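Local coordinates for subtilase cytotoxin, subunit B (Escherichia coli, PDB 3DWA), which forms the pentameric B subunit of an AB5 toxin and probably binds host-cell glycans, including a non-human one, so that the toxin can attach, at residues C[77-82]-C[112-117]; C[10-15]-C[73-78]; C[26-31]-C[55-60]; C[15-20]-C[33-38]. All blocks are in the same frame, centred on the assembly; numbering follows the deposited sequence.

Interaction 1 (C[77-82]-C[112-117]); sequences YYEPGV and PDRKKN
Arg114 runs with a straight side chain to the end of strand 73-79 and meets Tyr77, Tyr78 and Glu79 in turn. Its CB packs at the edge of the Tyr77 ring, 3.6 Å from CD1. The chain stays extended (chi3 -177°), which sets Arg114 NE 3.0 Å from Tyr78 O. That hydrogen bond is bent, 142° at the hydrogen, and NE sits above the carbonyl plane. Arg114 NH2 then forms a salt bridge with Glu79 OE2 at 3.0 Å. The carboxylate oxygen lies at the guanidinium edge, but the two planes are turned 58° apart. Tyr77 closes the other end. Its OH donates to Pro112 O at 2.6 Å, within the carbonyl plane, and also touches Pro112 CD at 3.5 Å.

A second shell holds these groups. Glu79 OE2 has a second salt bridge, to Arg7, and OE1 accepts from Trp53. Arg114 NH1 donates to Thr3 O. The Tyr77 ring also meets His20 of a second subunit, so this end of the contact borders the pentamer interface. The whole pins the C-terminal tail to strand 73-79 of the OB fold familiar from AB5 toxin B subunits.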
# COMPACT_ATOMS: atom_id res chain seq x y z
N TYR C 77 21.41 4.46 5.28
CA TYR C 77 22.08 5.72 4.91
C TYR C 77 21.48 6.86 5.66
O TYR C 77 20.26 7.03 5.66
CB TYR C 77 21.86 6.02 3.44
CG TYR C 77 22.45 5.07 2.47
CD1 TYR C 77 23.72 5.31 1.93
CD2 TYR C 77 21.74 3.95 2.04
CE1 TYR C 77 24.25 4.41 0.97
CE2 TYR C 77 22.26 3.08 1.11
CZ TYR C 77 23.52 3.33 0.56
OH TYR C 77 24.01 2.43 -0.35
N TYR C 78 22.32 7.67 6.30
CA TYR C 78 21.83 8.70 7.21
C TYR C 78 22.62 10.01 7.06
O TYR C 78 23.74 10.03 6.57
CB TYR C 78 21.85 8.18 8.67
CG TYR C 78 23.26 8.06 9.25
CD1 TYR C 78 23.81 9.09 9.99
CD2 TYR C 78 24.05 6.94 9.00
CE1 TYR C 78 25.11 9.02 10.49
CE2 TYR C 78 25.36 6.84 9.49
CZ TYR C 78 25.88 7.89 10.23
OH TYR C 78 27.16 7.82 10.74
N GLU C 79 22.02 11.10 7.51
CA GLU C 79 22.73 12.36 7.61
C GLU C 79 22.60 12.91 9.03
O GLU C 79 21.50 13.20 9.47
CB GLU C 79 22.21 13.37 6.62
CG GLU C 79 22.76 14.71 6.89
CD GLU C 79 22.87 15.53 5.68
OE1 GLU C 79 21.92 16.31 5.40
OE2 GLU C 79 23.91 15.35 4.98
N PRO C 80 23.73 13.06 9.75
CA PRO C 80 23.68 13.58 11.15
C PRO C 80 23.25 15.05 11.24
O PRO C 80 23.37 15.80 10.25
CB PRO C 80 25.12 13.41 11.67
CG PRO C 80 25.95 12.83 10.53
CD PRO C 80 25.10 12.75 9.27
N GLY C 81 22.73 15.46 12.39
CA GLY C 81 22.46 16.88 12.66
C GLY C 81 21.30 17.51 11.91
O GLY C 81 21.12 18.73 11.95
N VAL C 82 20.48 16.68 11.25
CA VAL C 82 19.36 17.22 10.46
C VAL C 82 18.23 17.72 11.36
O VAL C 82 17.73 18.82 11.16
CB VAL C 82 18.87 16.22 9.36
CG1 VAL C 82 17.71 16.82 8.57
CG2 VAL C 82 20.00 15.90 8.42
N PRO C 112 25.39 2.98 -3.58
CA PRO C 112 26.58 3.79 -3.37
C PRO C 112 27.10 3.69 -1.92
O PRO C 112 26.36 3.33 -1.01
CB PRO C 112 26.08 5.21 -3.64
CG PRO C 112 24.61 5.17 -3.18
CD PRO C 112 24.16 3.79 -3.59
N ASP C 113 28.37 4.04 -1.75
CA ASP C 113 28.98 4.31 -0.46
C ASP C 113 28.78 5.75 -0.03
O ASP C 113 29.46 6.66 -0.58
CB ASP C 113 30.51 4.12 -0.54
CG ASP C 113 30.92 2.70 -0.80
OD1 ASP C 113 30.21 1.76 -0.43
OD2 ASP C 113 32.02 2.54 -1.38
N ARG C 114 28.01 5.95 1.03
CA ARG C 114 27.95 7.26 1.68
C ARG C 114 29.03 7.30 2.78
O ARG C 114 28.79 6.89 3.91
CB ARG C 114 26.55 7.56 2.21
CG ARG C 114 26.34 8.94 2.81
CD ARG C 114 24.89 9.16 3.27
NE ARG C 114 24.68 10.53 3.77
CZ ARG C 114 24.48 11.59 2.99
NH1 ARG C 114 24.41 11.46 1.68
NH2 ARG C 114 24.32 12.80 3.53
N LYS C 115 30.22 7.80 2.42
CA LYS C 115 31.36 7.85 3.32
C LYS C 115 32.26 9.05 2.98
O LYS C 115 32.51 9.32 1.80
CB LYS C 115 32.18 6.55 3.20
CG LYS C 115 33.06 6.27 4.42
CD LYS C 115 34.22 5.32 4.14
CE LYS C 115 33.75 3.86 3.99
NZ LYS C 115 32.76 3.39 5.05
N LYS C 116 32.74 9.75 4.01
CA LYS C 116 33.78 10.77 3.84
C LYS C 116 34.98 10.16 3.17
O LYS C 116 35.40 9.06 3.52
CB LYS C 116 34.24 11.35 5.18
CG LYS C 116 33.27 12.35 5.76
CD LYS C 116 34.00 13.44 6.49
CE LYS C 116 33.94 13.25 7.95
NZ LYS C 116 34.28 14.55 8.62
N ASN C 117 35.52 10.88 2.19
CA ASN C 117 36.79 10.48 1.58
C ASN C 117 37.88 10.54 2.62
O ASN C 117 37.74 11.20 3.64
CB ASN C 117 37.12 11.37 0.39
CG ASN C 117 36.26 11.06 -0.81
OD1 ASN C 117 35.70 11.94 -1.48
ND2 ASN C 117 36.10 9.78 -1.07

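Interaction 2 (C[10-15]-C[73-78]); sequences MFSGVV and PVRIYY
Met10 to Ser12 run antiparallel to Arg75 to Tyr77, the short strand axes 4.6 Å apart. Phe11 and Ile76 form a hydrogen-bonded pair: Phe11 N donates to Ile76 O and Ile76 N to Phe11 O, each at 2.9 Å. Further along, Gly13 and Val14 both face Val74. This is a G1 bulge, with Gly13 at positive phi (58°). Two backbone bonds close it, Val14 N to Val74 O and Val74 N to Val14 O, each 2.8 Å.

Arg75 grips Ser12 side-on. Arg75 NE donates to Ser12 OG at 3.0 Å, and Arg75 NH2 donates to the same oxygen at 3.2 Å. The selenium of Met10, a selenomethionine, sits 3.5 Å above one face of the Arg75 guanidinium, toward its rim. Arg75 CG in turn lies over a face of the Tyr77 ring. On the sheet face of Phe11, Val14 CG1 packs on Ile76 CD1. The Phe11 and Tyr78 rings are near parallel, 8° apart, but slid so far that they barely overlap. A water donates to Met10 O and also bonds Tyr78 OH.

Ser12 OG thus accepts two N-H groups of one arginine. With a weak bond from Arg75 NH1 to Pro112 O, they would limit the guanidinium's rotation.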
# COMPACT_ATOMS: atom_id res chain seq x y z
N MSE C 10 26.90 5.83 6.69
CA MSE C 10 26.06 4.67 6.44
C MSE C 10 26.44 3.61 7.46
O MSE C 10 27.52 3.67 8.02
CB MSE C 10 26.31 4.14 5.03
CG MSE C 10 27.76 3.84 4.80
SE MSE C 10 27.95 3.18 3.04
CE MSE C 10 29.79 2.55 3.05
N PHE C 11 25.54 2.66 7.72
CA PHE C 11 25.86 1.50 8.54
C PHE C 11 25.39 0.30 7.77
O PHE C 11 24.22 0.27 7.34
CB PHE C 11 25.17 1.57 9.91
CG PHE C 11 25.78 2.59 10.83
CD1 PHE C 11 27.00 2.37 11.42
CD2 PHE C 11 25.15 3.79 11.06
CE1 PHE C 11 27.59 3.31 12.27
CE2 PHE C 11 25.72 4.74 11.90
CZ PHE C 11 26.96 4.49 12.49
N SER C 12 26.30 -0.66 7.55
CA SER C 12 25.98 -1.83 6.75
C SER C 12 25.67 -3.01 7.65
O SER C 12 26.13 -3.02 8.82
CB SER C 12 27.11 -2.20 5.80
OG SER C 12 27.43 -1.08 5.02
N GLY C 13 24.92 -3.98 7.09
CA GLY C 13 24.50 -5.21 7.79
C GLY C 13 23.70 -4.99 9.08
O GLY C 13 23.89 -5.71 10.11
N VAL C 14 22.82 -4.01 9.05
CA VAL C 14 21.97 -3.63 10.14
C VAL C 14 20.64 -4.38 10.07
O VAL C 14 20.02 -4.48 8.98
CB VAL C 14 21.73 -2.10 10.01
CG1 VAL C 14 20.67 -1.55 10.96
CG2 VAL C 14 23.07 -1.38 10.15
N VAL C 15 20.15 -4.89 11.20
CA VAL C 15 18.81 -5.49 11.26
C VAL C 15 17.93 -4.44 11.94
O VAL C 15 18.28 -3.94 13.03
CB VAL C 15 18.82 -6.86 12.03
CG1 VAL C 15 17.38 -7.31 12.34
CG2 VAL C 15 19.58 -7.95 11.24
N PRO C 73 19.37 -8.24 6.86
CA PRO C 73 20.40 -7.26 7.15
C PRO C 73 20.45 -6.25 5.98
O PRO C 73 20.47 -6.67 4.83
CB PRO C 73 21.68 -8.12 7.19
CG PRO C 73 21.39 -9.26 6.19
CD PRO C 73 19.92 -9.54 6.41
N VAL C 74 20.46 -4.96 6.29
CA VAL C 74 20.32 -3.86 5.31
C VAL C 74 21.35 -2.75 5.63
O VAL C 74 21.96 -2.75 6.72
CB VAL C 74 18.85 -3.29 5.25
CG1 VAL C 74 17.87 -4.44 4.88
CG2 VAL C 74 18.45 -2.64 6.60
N ARG C 75 21.59 -1.87 4.67
CA ARG C 75 22.41 -0.69 4.87
C ARG C 75 21.46 0.44 5.13
O ARG C 75 20.51 0.60 4.37
CB ARG C 75 23.21 -0.38 3.61
CG ARG C 75 23.98 0.94 3.65
CD ARG C 75 24.95 1.01 2.51
NE ARG C 75 26.07 0.07 2.65
CZ ARG C 75 26.97 -0.17 1.67
NH1 ARG C 75 26.87 0.46 0.50
NH2 ARG C 75 27.95 -1.05 1.85
N ILE C 76 21.72 1.19 6.20
CA ILE C 76 21.03 2.42 6.52
C ILE C 76 21.93 3.57 6.12
O ILE C 76 23.09 3.62 6.55
CB ILE C 76 20.66 2.51 8.05
CG1 ILE C 76 19.31 1.80 8.32
CG2 ILE C 76 20.38 3.92 8.49
CD1 ILE C 76 19.30 0.36 8.10
N TYR C 77 21.41 4.46 5.28
CA TYR C 77 22.08 5.72 4.91
C TYR C 77 21.48 6.86 5.66
O TYR C 77 20.26 7.03 5.66
CB TYR C 77 21.86 6.02 3.44
CG TYR C 77 22.45 5.07 2.47
CD1 TYR C 77 23.72 5.31 1.93
CD2 TYR C 77 21.74 3.95 2.04
CE1 TYR C 77 24.25 4.41 0.97
CE2 TYR C 77 22.26 3.08 1.11
CZ TYR C 77 23.52 3.33 0.56
OH TYR C 77 24.01 2.43 -0.35
N TYR C 78 22.32 7.67 6.30
CA TYR C 78 21.83 8.70 7.21
C TYR C 78 22.62 10.01 7.06
O TYR C 78 23.74 10.03 6.57
CB TYR C 78 21.85 8.18 8.67
CG TYR C 78 23.26 8.06 9.25
CD1 TYR C 78 23.81 9.09 9.99
CD2 TYR C 78 24.05 6.94 9.00
CE1 TYR C 78 25.11 9.02 10.49
CE2 TYR C 78 25.36 6.84 9.49
CZ TYR C 78 25.88 7.89 10.23
OH TYR C 78 27.16 7.82 10.74
O HOH W 1 29.10 5.92 9.32

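Interaction 3 (C[26-31]-C[55-60]); sequences NKPYFC and ASFSTL
Leu60 N donates to Ser56 O at 2.9 Å, a bond of the first turn of helix 57-70, and this turn sets Leu60 and Phe57 against Phe30 and Pro28. Here the helix of the OB fold packs on strand 27-35 of the curled sheet. No hydrogen bond crosses between the segments; the contact is apolar and buried.

Phe30 has its CG between the backbone N and the carbonyl carbon (chi1 76°), and the ring is directed at the helix. Phe30 CZ lies 3.6 Å from Leu60 C and 4.0 Å from Leu60 CB. Phe57 CG is anti to its own backbone N (chi1 175°). The tip of that ring lies by the strand. Phe57 CZ lies 4.0 Å from Pro28 CB, and Phe57 CE1 3.9 Å from Tyr29 CA. The Phe30 and Phe57 side chains run alongside each other in opposing senses, with their ring planes 56° apart.

Around them, Phe19 lies nearly parallel to Phe30, and Tyr61 meets it edge-to-face. Thr59 of a third subunit packs on Pro28 and Phe57, so the contact also adjoins a subunit interface. At the meeting point of the rings, Phe57 CE1 sits near the plane of the Phe30 ring, at its edge, 3.8 Å from Phe30 CD2.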
# COMPACT_ATOMS: atom_id res chain seq x y z
N ASN C 26 2.72 19.55 12.66
CA ASN C 26 1.84 19.14 11.56
C ASN C 26 2.47 18.17 10.54
O ASN C 26 1.93 17.99 9.47
CB ASN C 26 1.30 20.38 10.82
CG ASN C 26 -0.10 20.18 10.34
OD1 ASN C 26 -0.98 19.83 11.13
ND2 ASN C 26 -0.33 20.41 9.05
N LYS C 27 3.60 17.54 10.88
CA LYS C 27 4.30 16.66 9.95
C LYS C 27 4.42 15.23 10.47
O LYS C 27 4.98 15.03 11.55
CB LYS C 27 5.73 17.20 9.71
CG LYS C 27 5.85 18.04 8.46
CD LYS C 27 6.15 19.51 8.74
CE LYS C 27 5.85 20.36 7.49
NZ LYS C 27 4.58 19.87 6.80
N PRO C 28 3.90 14.22 9.72
CA PRO C 28 4.14 12.86 10.16
C PRO C 28 5.65 12.54 10.09
O PRO C 28 6.33 13.03 9.21
CB PRO C 28 3.39 12.03 9.11
CG PRO C 28 3.35 12.89 7.90
CD PRO C 28 3.11 14.25 8.46
N TYR C 29 6.15 11.73 11.03
CA TYR C 29 7.53 11.18 10.93
C TYR C 29 7.56 9.73 11.40
O TYR C 29 6.61 9.25 12.02
CB TYR C 29 8.56 12.01 11.76
CG TYR C 29 8.39 11.81 13.25
CD1 TYR C 29 9.04 10.76 13.93
CD2 TYR C 29 7.61 12.68 13.96
CE1 TYR C 29 8.85 10.57 15.30
CE2 TYR C 29 7.42 12.52 15.31
CZ TYR C 29 8.06 11.47 15.98
OH TYR C 29 7.82 11.33 17.31
N PHE C 30 8.65 9.02 11.08
CA PHE C 30 8.91 7.72 11.69
C PHE C 30 10.41 7.65 11.99
O PHE C 30 11.20 8.39 11.40
CB PHE C 30 8.41 6.53 10.79
CG PHE C 30 9.30 6.24 9.61
CD1 PHE C 30 10.29 5.25 9.70
CD2 PHE C 30 9.13 6.92 8.39
CE1 PHE C 30 11.16 5.01 8.61
CE2 PHE C 30 9.97 6.69 7.32
CZ PHE C 30 10.98 5.71 7.42
N CYS C 31 10.78 6.80 12.93
CA CYS C 31 12.16 6.63 13.32
C CYS C 31 12.35 5.12 13.41
O CYS C 31 11.46 4.40 13.85
CB CYS C 31 12.42 7.34 14.69
SG CYS C 31 14.21 7.40 15.17
N ALA C 55 11.11 14.52 0.67
CA ALA C 55 10.52 13.92 -0.52
C ALA C 55 10.62 12.39 -0.56
O ALA C 55 9.88 11.73 -1.31
CB ALA C 55 11.14 14.55 -1.81
N SER C 56 11.51 11.81 0.23
CA SER C 56 11.65 10.34 0.28
C SER C 56 10.82 9.67 1.41
O SER C 56 10.88 8.46 1.60
CB SER C 56 13.14 9.99 0.43
OG SER C 56 13.86 10.38 -0.72
N PHE C 57 10.06 10.46 2.15
CA PHE C 57 9.28 9.96 3.29
C PHE C 57 8.45 8.70 2.98
O PHE C 57 8.54 7.68 3.71
CB PHE C 57 8.40 11.07 3.88
CG PHE C 57 7.47 10.57 4.98
CD1 PHE C 57 7.94 10.38 6.27
CD2 PHE C 57 6.15 10.24 4.70
CE1 PHE C 57 7.12 9.90 7.27
CE2 PHE C 57 5.30 9.75 5.71
CZ PHE C 57 5.80 9.58 7.00
N SER C 58 7.68 8.74 1.89
CA SER C 58 6.77 7.66 1.58
C SER C 58 7.49 6.40 1.20
O SER C 58 7.11 5.33 1.66
CB SER C 58 5.84 8.06 0.44
OG SER C 58 4.73 8.64 1.07
N THR C 59 8.51 6.55 0.35
CA THR C 59 9.34 5.43 -0.12
C THR C 59 10.11 4.79 1.04
O THR C 59 10.16 3.58 1.16
CB THR C 59 10.35 5.90 -1.21
OG1 THR C 59 9.63 6.44 -2.31
CG2 THR C 59 11.19 4.72 -1.75
N LEU C 60 10.72 5.62 1.86
CA LEU C 60 11.50 5.19 3.00
C LEU C 60 10.64 4.47 4.02
O LEU C 60 11.04 3.42 4.53
CB LEU C 60 12.24 6.37 3.63
CG LEU C 60 13.43 6.91 2.81
CD1 LEU C 60 13.91 8.09 3.56
CD2 LEU C 60 14.55 5.91 2.60

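Interaction 4 (C[15-20]-C[33-38]); sequences VITQFH and EGKQSA
Glu33 lies beside Gln18 and Thr17, where the hairpin of strands 14-24 and 27-35 carries a classic beta bulge. Thr17 and Gln18 both face Glu33. The Glu33 side chain starts with CB 3.9 Å from Gln18 CB, and the two side chains lie alongside each other with a common direction. Glu33 CG is anti to the backbone N (chi1 -179°), and the chain bends at chi2. CD then lies near both Gln18 CG and Thr17 OG1. At the tip the Glu33 oxygens part: OE1 touches Gln18 CG at 3.4 Å, while OE2 comes 3.4 Å from Thr17 OG1. OE2 also has a weak hydrogen bond from outside, with Ser41 OG.

The backbone oxygen of Glu33 is the centre of the bulge. Thr17 N donates to Glu33 O at 2.8 Å. Gln18 N donates to Glu33 O at 3.2 Å. A weak bond from Thr17 OG1 adds to these. Glu33 N donates back to Gln18 O at 3.0 Å.

The Gln18 amide is bonded elsewhere: its OE1 pairs with Thr102 OG1 of a third subunit. His20 of the same strand pairs with a strand of that subunit, and the sheet runs on across the interface. Lys35 NZ hydrogen-bonds Ser41 OG.

Beyond the bulge the register is regular. Ile16 pairs with Gly34, whose CA comes within 3.0 Å of Val15 O. Val15 N donates to Lys35 O at 3.1 Å, and Lys35 N donates back to Val15 O.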
# COMPACT_ATOMS: atom_id res chain seq x y z
N VAL C 15 20.15 -4.89 11.20
CA VAL C 15 18.81 -5.49 11.26
C VAL C 15 17.93 -4.44 11.94
O VAL C 15 18.28 -3.94 13.03
CB VAL C 15 18.82 -6.86 12.03
CG1 VAL C 15 17.38 -7.31 12.34
CG2 VAL C 15 19.58 -7.95 11.24
N ILE C 16 16.86 -4.02 11.25
CA ILE C 16 15.94 -3.01 11.82
C ILE C 16 15.13 -3.71 12.89
O ILE C 16 14.38 -4.62 12.60
CB ILE C 16 14.99 -2.30 10.75
CG1 ILE C 16 15.83 -1.56 9.70
CG2 ILE C 16 13.94 -1.35 11.47
CD1 ILE C 16 15.02 -1.07 8.40
N THR C 17 15.27 -3.27 14.12
CA THR C 17 14.71 -3.96 15.28
C THR C 17 13.59 -3.17 15.98
O THR C 17 12.81 -3.76 16.72
CB THR C 17 15.83 -4.27 16.32
OG1 THR C 17 16.50 -3.05 16.68
CG2 THR C 17 16.88 -5.21 15.71
N GLN C 18 13.53 -1.86 15.79
CA GLN C 18 12.47 -1.05 16.45
C GLN C 18 11.92 -0.02 15.47
O GLN C 18 12.61 0.45 14.57
CB GLN C 18 12.97 -0.30 17.71
CG GLN C 18 13.65 -1.16 18.83
CD GLN C 18 12.70 -2.15 19.48
OE1 GLN C 18 11.52 -1.86 19.76
NE2 GLN C 18 13.21 -3.36 19.71
N PHE C 19 10.66 0.34 15.69
CA PHE C 19 9.93 1.21 14.76
C PHE C 19 9.04 2.17 15.60
O PHE C 19 8.35 1.71 16.49
CB PHE C 19 9.08 0.34 13.84
CG PHE C 19 8.94 0.89 12.46
CD1 PHE C 19 9.66 0.34 11.42
CD2 PHE C 19 8.07 1.97 12.20
CE1 PHE C 19 9.54 0.85 10.12
CE2 PHE C 19 7.93 2.47 10.91
CZ PHE C 19 8.67 1.91 9.87
N HIS C 20 9.12 3.47 15.38
CA HIS C 20 8.24 4.43 16.06
C HIS C 20 7.66 5.36 15.01
O HIS C 20 8.34 5.70 14.05
CB HIS C 20 9.01 5.26 17.10
CG HIS C 20 8.27 6.47 17.60
ND1 HIS C 20 8.62 7.76 17.26
CD2 HIS C 20 7.18 6.58 18.40
CE1 HIS C 20 7.78 8.61 17.82
NE2 HIS C 20 6.90 7.92 18.52
N GLU C 33 15.18 1.92 14.67
CA GLU C 33 16.44 1.58 15.32
C GLU C 33 16.90 0.27 14.72
O GLU C 33 16.09 -0.60 14.40
CB GLU C 33 16.29 1.51 16.83
CG GLU C 33 17.59 1.18 17.60
CD GLU C 33 17.31 0.22 18.77
OE1 GLU C 33 16.44 0.54 19.63
OE2 GLU C 33 17.93 -0.87 18.81
N GLY C 34 18.19 0.16 14.47
CA GLY C 34 18.73 -1.09 13.98
C GLY C 34 19.98 -1.46 14.76
O GLY C 34 20.57 -0.60 15.38
N LYS C 35 20.35 -2.74 14.71
CA LYS C 35 21.57 -3.26 15.37
C LYS C 35 22.54 -3.84 14.33
O LYS C 35 22.18 -4.67 13.50
CB LYS C 35 21.22 -4.40 16.32
CG LYS C 35 20.42 -4.08 17.56
CD LYS C 35 21.28 -3.58 18.67
CE LYS C 35 20.40 -3.28 19.86
NZ LYS C 35 21.09 -2.33 20.80
N GLN C 36 23.79 -3.44 14.42
CA GLN C 36 24.85 -4.09 13.65
C GLN C 36 25.27 -5.39 14.32
O GLN C 36 24.75 -5.71 15.39
CB GLN C 36 26.03 -3.14 13.49
CG GLN C 36 25.61 -1.90 12.75
CD GLN C 36 26.75 -1.04 12.33
OE1 GLN C 36 27.11 -0.09 13.03
NE2 GLN C 36 27.33 -1.35 11.17
N SER C 37 26.21 -6.11 13.70
CA SER C 37 26.69 -7.45 14.16
C SER C 37 26.72 -7.70 15.67
O SER C 37 26.43 -8.82 16.10
CB SER C 37 27.87 -7.97 13.37
OG SER C 37 27.32 -8.31 12.10
N ALA C 38 27.09 -6.72 16.50
CA ALA C 38 28.33 -6.52 17.22
C ALA C 38 27.47 -6.02 18.42
O ALA C 38 27.89 -5.98 19.57
CB ALA C 38 29.18 -5.42 16.66

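How the interactions relate
From the N terminus, residues 10-15 open interaction 2. After the corner at Gly13 the chain enters strand 14-24, and interaction 4 opens at Val15, which both share. Residues 26-31 then open interaction 3. Interaction 4 closes first, at 33-38, completing a hairpin. Interaction 3 closes later, at 55-60; these two loops cross. Both are nested inside the long loop that interaction 2 closes at 73-78. Interaction 1 opens on that same strand, sharing Tyr77 and Tyr78, and closes at 112-117. Interactions 1 and 2 tie segments near both chain ends to strand 73-79. Interaction 4 joins the two strands of the hairpin, interaction 3 sets helix 57-70 against it, and both touch a third subunit.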